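Local structure of peroxide stress regulator PerR, FUR family (Streptococcus pyogenes, 4LMY) at residues Ala12-Asn15 with Val16-His19; Lys49-Arg52 with Asp53-Asn57; Ile121-Glu124 with Ala125-Thr129. The protein probably senses peroxide stress as a metal-dependent transcription regulator of the ferric uptake regulator family, binding DNA as a zinc-containing dimer. All coordinates share one frame; numbering follows the deposited sequence.

Contact 1: Ala12-Asn15 with Val16-His19; sequences AYEN and VLEH. With ZN (zinc ion), chain E.
N15 and H19, one turn apart on helix 12-22, converge on the same zinc ion. H19 meets it through NE2 at 2.2 Å, and N15 ND2, as modelled, also lies 2.2 Å from the metal. Amides usually offer a metal their oxygen, so the placing of OD1 and ND2 in N15 may be reversed. The N15 amide and the H19 imidazole stand 65° apart, crossing rather than stacking; N15 ND2 and H19 NE2 lie 3.1 Å apart as two atoms turned to the same metal, not as a hydrogen bond. In N15, CG lies anti to the backbone N (chi1 175°), which turns the amide out from the flank of the helix, toward the metal. The backbone O of N15 accepts the H19 N-H at 3.0 Å in a nearly straight bond, and it lies at the ring edge, close to the plane, 3.0 Å from CD2 of H19. H4, H6, H97 and H99 complete a six-residue site, and F78 meets the H19 ring edge-to-face. Packing is also close on the side of the helix away from the zinc, where L17 CD1 reaches Y13 CE1 at 3.6 Å while L17 CG sits above one face of the phenol, toward its rim. The partly exposed side carries E14 and E18. Their carboxylates stay well apart, E14 OE1 lying 7.0 Å from E18 OE2, and E18 makes a long, weak ion pair with R21. Among its neighbours, the helix packs Y13 and V16 against helix 29-40, while A12 and V16 rest on F94 of strand 91-94. The N15 and H19 side meets the loops that bring in H6 and H97.

Contact 2: Lys49-Arg52 with Asp53-Asn57; sequences KIYR and DLQPN
The Y51 ring and the Q55 amide run side by side, their planes 63° apart, and Q55 OE1 approaches Y51 CE1 obliquely at 3.7 Å. A second flat group, the R52 guanidinium, folds back so that CA of K49 lies 3.6 Å above the plane of one face, toward its rim, while its NE is held in a salt bridge by D48. The third is the D53 carboxylate. K49 NZ comes to OD2 on the syn side at 2.8 Å, only 16° out of the carboxylate plane, and makes a weak second bond to OD1 at 3.1 Å. To get there the lysine chain bends twice, at chi2 (110°) and again at chi4, curling its ammonium onto an acid one turn later. D53 OD2 is also hydrogen-bonded to Y37 OH, tying the salt bridge to helix 29-40. On the buried side I50 CG2 and L54 CD1 touch at 3.9 Å, pointing the same way. I50 packs on M38 of helix 29-40 and on V66 and L70 of helix 63-75, and Y51 on L63 and V66. Such helix packing is consistent with the winged-helix DNA-binding domain of Fur-family regulators, in which helix 63-75 would be the recognition helix.

Contact 3: Ile121-Glu124 with Ala125-Thr129; sequences IAKE and AHEQT
E124 and Q128 face each other across one turn of helix 118-129, part of what is probably the dimerisation domain of this Fur-family regulator. Their side chains cross, with the carboxylate and amide planes 64° apart. Q128 NE2 gives its N-H to E124 OE1 at 2.8 Å. The acceptor is met on its anti side, 23° out of the carboxylate plane, whereas OE1 lies almost in the plane of the glutamine amide. E124 doubles back at chi2 (-59°), and Q128 runs extended beyond CG, an arrangement that draws the two polar ends together above the helix. The amide then serves two chains, because Q128 OE1 accepts the backbone N-H of M114 of the second subunit; with both ends engaged, its rotation should be well fixed. I121 and A125 turn another part of the helix to the same partner, packing on F113 of that subunit. K123 and E127, on an exposed side, hardly meet through their side chains: E127 CG rests 3.2 Å from the backbone O of K123, and the charged ends stay apart, with 6.6 Å between K123 NZ and E127 OE2. H126 is directed differently again, since its ND1 is hydrogen-bonded to the carbonyl of Y131 just beyond the helix. Main-chain bonds run in regular i to i+4 fashion as far as Q128 N, which donates to E124 O at 3.0 Å. At T129 the backbone bond to A125 O becomes weak, and the hydroxyl reinforces it: T129 OG1 donates to the same A125 O at 2.6 Å.

All three contacts join neighbouring turns along a helix, but they belong to separate helices, and their centres lie 22 to 24 Å apart. Contact 1 is nearest the middle of the chain, about 7 Å from its centre, and joins a metal site to the packing of helix 12-22 on helix 29-40. Contact 2 is a surface contact about 21 Å out; it touches helix 29-40 as well, at other residues, and relies on a lysine-aspartate salt bridge. Contact 3, partly buried, trades ion pairing for an amide-carboxylate bond and is the one of the three that meets the second subunit. Metal binding, the presumed DNA-binding domain and dimer assembly are thus represented in turn.

Contact 1: Ala12-Asn15 with Val16-His19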
loop_
_atom_site.group_PDB
_atom_site.type_symbol
_atom_site.label_atom_id
_atom_site.label_comp_id
_atom_site.label_asym_id
_atom_site.label_seq_id
_atom_site.Cartn_x
_atom_site.Cartn_y
_atom_site.Cartn_z
ATOM N N ALA B 12 9.486 2.613 -7.813
ATOM C CA ALA B 12 10.014 1.335 -8.287
ATOM C C ALA B 12 11.063 1.516 -9.381
ATOM O O ALA B 12 12.129 0.906 -9.328
ATOM C CB ALA B 12 8.887 0.433 -8.769
ATOM N N TYR B 13 10.758 2.368 -10.356
ATOM C CA TYR B 13 11.653 2.622 -11.484
ATOM C C TYR B 13 12.975 3.233 -11.040
ATOM O O TYR B 13 14.048 2.705 -11.349
ATOM C CB TYR B 13 10.959 3.520 -12.516
ATOM C CG TYR B 13 11.837 3.952 -13.671
ATOM C CD1 TYR B 13 12.476 5.185 -13.656
ATOM C CD2 TYR B 13 12.016 3.136 -14.780
ATOM C CE1 TYR B 13 13.277 5.591 -14.707
ATOM C CE2 TYR B 13 12.815 3.535 -15.839
ATOM C CZ TYR B 13 13.441 4.763 -15.797
ATOM O OH TYR B 13 14.237 5.165 -16.846
ATOM N N GLU B 14 12.896 4.339 -10.307
ATOM C CA GLU B 14 14.094 5.019 -9.830
ATOM C C GLU B 14 14.900 4.151 -8.868
ATOM O O GLU B 14 16.121 4.288 -8.773
ATOM C CB GLU B 14 13.744 6.363 -9.180
ATOM C CG GLU B 14 13.162 7.392 -10.142
ATOM C CD GLU B 14 14.136 7.810 -11.235
ATOM O OE1 GLU B 14 15.357 7.602 -11.075
ATOM O OE2 GLU B 14 13.674 8.359 -12.257
ATOM N N ASN B 15 14.221 3.260 -8.150
ATOM C CA ASN B 15 14.921 2.344 -7.258
ATOM C C ASN B 15 15.802 1.368 -8.023
ATOM O O ASN B 15 16.952 1.141 -7.650
ATOM C CB ASN B 15 13.950 1.574 -6.365
ATOM C CG ASN B 15 14.653 0.539 -5.512
ATOM O OD1 ASN B 15 14.602 -0.657 -5.797
ATOM N ND2 ASN B 15 15.330 0.997 -4.469
ATOM N N VAL B 16 15.256 0.791 -9.090
ATOM C CA VAL B 16 16.017 -0.144 -9.915
ATOM C C VAL B 16 17.286 0.521 -10.436
ATOM O O VAL B 16 18.380 -0.037 -10.331
ATOM C CB VAL B 16 15.190 -0.667 -11.101
ATOM C CG1 VAL B 16 16.055 -1.531 -12.006
ATOM C CG2 VAL B 16 14.001 -1.454 -10.599
ATOM N N LEU B 17 17.134 1.727 -10.976
ATOM C CA LEU B 17 18.258 2.465 -11.536
ATOM C C LEU B 17 19.313 2.760 -10.475
ATOM O O LEU B 17 20.509 2.635 -10.732
ATOM C CB LEU B 17 17.786 3.765 -12.191
ATOM C CG LEU B 17 16.850 3.621 -13.391
ATOM C CD1 LEU B 17 16.728 4.945 -14.141
ATOM C CD2 LEU B 17 17.326 2.510 -14.317
ATOM N N GLU B 18 18.867 3.141 -9.282
ATOM C CA GLU B 18 19.789 3.417 -8.183
ATOM C C GLU B 18 20.598 2.178 -7.802
ATOM O O GLU B 18 21.815 2.252 -7.642
ATOM C CB GLU B 18 19.040 3.965 -6.964
ATOM C CG GLU B 18 19.923 4.224 -5.748
ATOM C CD GLU B 18 20.942 5.332 -5.972
ATOM O OE1 GLU B 18 21.936 5.385 -5.216
ATOM O OE2 GLU B 18 20.750 6.153 -6.894
ATOM N N HIS B 19 19.917 1.045 -7.670
ATOM C CA HIS B 19 20.577 -0.221 -7.360
ATOM C C HIS B 19 21.574 -0.609 -8.450
ATOM O O HIS B 19 22.684 -1.055 -8.156
ATOM C CB HIS B 19 19.551 -1.341 -7.179
ATOM C CG HIS B 19 18.884 -1.345 -5.837
ATOM N ND1 HIS B 19 19.220 -2.242 -4.844
ATOM C CD2 HIS B 19 17.899 -0.571 -5.327
ATOM C CE1 HIS B 19 18.473 -2.016 -3.779
ATOM N NE2 HIS B 19 17.661 -1.009 -4.045
HETATM ZN ZN ZN E . 16.259 -0.010 -2.741
#

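Contact 2: Lys49-Arg52 with Asp53-Asn57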
loop_
_atom_site.group_PDB
_atom_site.type_symbol
_atom_site.label_atom_id
_atom_site.label_comp_id
_atom_site.label_asym_id
_atom_site.label_seq_id
_atom_site.Cartn_x
_atom_site.Cartn_y
_atom_site.Cartn_z
ATOM N N LYS B 49 7.123 -12.075 -25.671
ATOM C CA LYS B 49 6.116 -11.024 -25.558
ATOM C C LYS B 49 6.765 -9.660 -25.361
ATOM O O LYS B 49 6.408 -8.693 -26.035
ATOM C CB LYS B 49 5.156 -11.307 -24.402
ATOM C CG LYS B 49 4.172 -10.174 -24.137
ATOM C CD LYS B 49 2.755 -10.556 -24.519
ATOM C CE LYS B 49 1.815 -9.364 -24.425
ATOM N NZ LYS B 49 1.780 -8.565 -25.683
ATOM N N ILE B 50 7.716 -9.592 -24.434
ATOM C CA ILE B 50 8.478 -8.372 -24.200
ATOM C C ILE B 50 9.139 -7.920 -25.496
ATOM O O ILE B 50 9.035 -6.758 -25.891
ATOM C CB ILE B 50 9.577 -8.589 -23.142
ATOM C CG1 ILE B 50 8.973 -9.061 -21.817
ATOM C CG2 ILE B 50 10.388 -7.318 -22.950
ATOM C CD1 ILE B 50 10.006 -9.496 -20.796
ATOM N N TYR B 51 9.806 -8.860 -26.156
ATOM C CA TYR B 51 10.482 -8.602 -27.418
ATOM C C TYR B 51 9.528 -8.050 -28.476
ATOM O O TYR B 51 9.826 -7.050 -29.123
ATOM C CB TYR B 51 11.159 -9.883 -27.916
ATOM C CG TYR B 51 11.656 -9.818 -29.341
ATOM C CD1 TYR B 51 12.594 -8.873 -29.729
ATOM C CD2 TYR B 51 11.195 -10.716 -30.295
ATOM C CE1 TYR B 51 13.050 -8.812 -31.032
ATOM C CE2 TYR B 51 11.646 -10.665 -31.600
ATOM C CZ TYR B 51 12.574 -9.710 -31.963
ATOM O OH TYR B 51 13.028 -9.654 -33.260
ATOM N N ARG B 52 8.378 -8.697 -28.637
ATOM C CA ARG B 52 7.403 -8.279 -29.644
ATOM C C ARG B 52 6.791 -6.909 -29.353
ATOM O O ARG B 52 6.537 -6.130 -30.273
ATOM C CB ARG B 52 6.299 -9.330 -29.805
ATOM C CG ARG B 52 6.720 -10.554 -30.605
ATOM C CD ARG B 52 5.547 -11.490 -30.876
ATOM N NE ARG B 52 5.194 -12.300 -29.711
ATOM C CZ ARG B 52 4.191 -12.027 -28.883
ATOM N NH1 ARG B 52 3.429 -10.960 -29.086
ATOM N NH2 ARG B 52 3.948 -12.825 -27.852
ATOM N N ASP B 53 6.559 -6.615 -28.077
ATOM C CA ASP B 53 5.921 -5.359 -27.689
ATOM C C ASP B 53 6.846 -4.150 -27.811
ATOM O O ASP B 53 6.394 -3.046 -28.115
ATOM C CB ASP B 53 5.363 -5.446 -26.266
ATOM C CG ASP B 53 4.082 -6.248 -26.192
ATOM O OD1 ASP B 53 3.500 -6.541 -27.257
ATOM O OD2 ASP B 53 3.650 -6.576 -25.068
ATOM N N LEU B 54 8.136 -4.358 -27.571
ATOM C CA LEU B 54 9.098 -3.259 -27.608
ATOM C C LEU B 54 9.763 -3.100 -28.974
ATOM O O LEU B 54 10.361 -2.064 -29.262
ATOM C CB LEU B 54 10.158 -3.436 -26.517
ATOM C CG LEU B 54 9.663 -3.234 -25.085
ATOM C CD1 LEU B 54 10.746 -3.599 -24.084
ATOM C CD2 LEU B 54 9.220 -1.796 -24.889
ATOM N N GLN B 55 9.656 -4.136 -29.803
ATOM C CA GLN B 55 10.221 -4.131 -31.156
ATOM C C GLN B 55 9.957 -2.868 -32.000
ATOM O O GLN B 55 10.884 -2.353 -32.626
ATOM C CB GLN B 55 9.802 -5.395 -31.925
ATOM C CG GLN B 55 10.068 -5.340 -33.422
ATOM C CD GLN B 55 11.545 -5.287 -33.753
ATOM O OE1 GLN B 55 12.390 -5.667 -32.941
ATOM N NE2 GLN B 55 11.867 -4.815 -34.950
ATOM N N PRO B 56 8.703 -2.367 -32.031
ATOM C CA PRO B 56 8.455 -1.152 -32.822
ATOM C C PRO B 56 9.280 0.067 -32.394
ATOM O O PRO B 56 9.788 0.787 -33.254
ATOM C CB PRO B 56 6.967 -0.884 -32.586
ATOM C CG PRO B 56 6.394 -2.222 -32.304
ATOM C CD PRO B 56 7.444 -2.930 -31.505
ATOM N N ASN B 57 9.401 0.298 -31.091
ATOM C CA ASN B 57 10.189 1.422 -30.593
ATOM C C ASN B 57 11.690 1.157 -30.648
ATOM O O ASN B 57 12.497 2.086 -30.642
ATOM C CB ASN B 57 9.775 1.792 -29.166
ATOM C CG ASN B 57 8.606 2.757 -29.129
ATOM O OD1 ASN B 57 8.304 3.423 -30.120
ATOM N ND2 ASN B 57 7.949 2.848 -27.980
#

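Contact 3: Ile121-Glu124 with Ala125-Thr129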
loop_
_atom_site.group_PDB
_atom_site.type_symbol
_atom_site.label_atom_id
_atom_site.label_comp_id
_atom_site.label_asym_id
_atom_site.label_seq_id
_atom_site.Cartn_x
_atom_site.Cartn_y
_atom_site.Cartn_z
ATOM N N ILE B 121 -1.016 -2.338 -5.005
ATOM C CA ILE B 121 -2.055 -1.332 -5.184
ATOM C C ILE B 121 -2.226 -1.055 -6.669
ATOM O O ILE B 121 -3.342 -0.945 -7.167
ATOM C CB ILE B 121 -1.691 -0.012 -4.475
ATOM C CG1 ILE B 121 -1.551 -0.235 -2.971
ATOM C CG2 ILE B 121 -2.726 1.066 -4.755
ATOM C CD1 ILE B 121 -1.079 0.983 -2.237
ATOM N N ALA B 122 -1.102 -0.955 -7.372
ATOM C CA ALA B 122 -1.103 -0.711 -8.812
ATOM C C ALA B 122 -1.847 -1.802 -9.572
ATOM O O ALA B 122 -2.591 -1.518 -10.514
ATOM C CB ALA B 122 0.321 -0.595 -9.327
ATOM N N LYS B 123 -1.634 -3.048 -9.162
ATOM C CA LYS B 123 -2.309 -4.183 -9.777
ATOM C C LYS B 123 -3.818 -4.124 -9.545
ATOM O O LYS B 123 -4.604 -4.290 -10.481
ATOM C CB LYS B 123 -1.734 -5.494 -9.238
ATOM C CG LYS B 123 -2.460 -6.733 -9.726
ATOM C CD LYS B 123 -1.673 -7.995 -9.407
ATOM C CE LYS B 123 -2.423 -9.246 -9.844
ATOM N NZ LYS B 123 -1.565 -10.463 -9.767
ATOM N N GLU B 124 -4.218 -3.890 -8.299
ATOM C CA GLU B 124 -5.635 -3.776 -7.969
ATOM C C GLU B 124 -6.298 -2.597 -8.670
ATOM O O GLU B 124 -7.438 -2.702 -9.137
ATOM C CB GLU B 124 -5.842 -3.672 -6.458
ATOM C CG GLU B 124 -5.727 -4.998 -5.735
ATOM C CD GLU B 124 -6.732 -6.028 -6.228
ATOM O OE1 GLU B 124 -7.834 -5.642 -6.677
ATOM O OE2 GLU B 124 -6.415 -7.231 -6.166
ATOM N N ALA B 125 -5.585 -1.476 -8.732
ATOM C CA ALA B 125 -6.091 -0.289 -9.411
ATOM C C ALA B 125 -6.414 -0.612 -10.865
ATOM O O ALA B 125 -7.482 -0.257 -11.371
ATOM C CB ALA B 125 -5.075 0.849 -9.329
ATOM N N HIS B 126 -5.497 -1.304 -11.529
ATOM C CA HIS B 126 -5.707 -1.682 -12.921
ATOM C C HIS B 126 -6.883 -2.636 -13.079
ATOM O O HIS B 126 -7.744 -2.434 -13.931
ATOM C CB HIS B 126 -4.459 -2.343 -13.496
ATOM C CG HIS B 126 -4.684 -2.979 -14.829
ATOM N ND1 HIS B 126 -4.906 -2.245 -15.974
ATOM C CD2 HIS B 126 -4.751 -4.280 -15.199
ATOM C CE1 HIS B 126 -5.076 -3.065 -16.995
ATOM N NE2 HIS B 126 -4.981 -4.307 -16.551
ATOM N N GLU B 127 -6.912 -3.679 -12.254
ATOM C CA GLU B 127 -7.929 -4.716 -12.395
ATOM C C GLU B 127 -9.339 -4.168 -12.218
ATOM O O GLU B 127 -10.243 -4.519 -12.976
ATOM C CB GLU B 127 -7.680 -5.859 -11.407
ATOM C CG GLU B 127 -6.426 -6.664 -11.707
ATOM C CD GLU B 127 -6.523 -7.440 -13.004
ATOM O OE1 GLU B 127 -7.481 -8.226 -13.163
ATOM O OE2 GLU B 127 -5.640 -7.260 -13.867
ATOM N N GLN B 128 -9.513 -3.291 -11.234
ATOM C CA GLN B 128 -10.845 -2.809 -10.871
ATOM C C GLN B 128 -11.352 -1.633 -11.707
ATOM O O GLN B 128 -12.554 -1.360 -11.729
ATOM C CB GLN B 128 -10.894 -2.439 -9.387
ATOM C CG GLN B 128 -10.658 -3.613 -8.453
ATOM C CD GLN B 128 -10.739 -3.216 -6.994
ATOM O OE1 GLN B 128 -11.638 -2.480 -6.587
ATOM N NE2 GLN B 128 -9.787 -3.690 -6.199
ATOM N N THR B 129 -10.443 -0.936 -12.383
ATOM C CA THR B 129 -10.822 0.271 -13.118
ATOM C C THR B 129 -10.554 0.177 -14.616
ATOM O O THR B 129 -11.168 0.892 -15.407
ATOM C CB THR B 129 -10.085 1.518 -12.582
ATOM O OG1 THR B 129 -8.689 1.422 -12.893
ATOM C CG2 THR B 129 -10.270 1.656 -11.078
#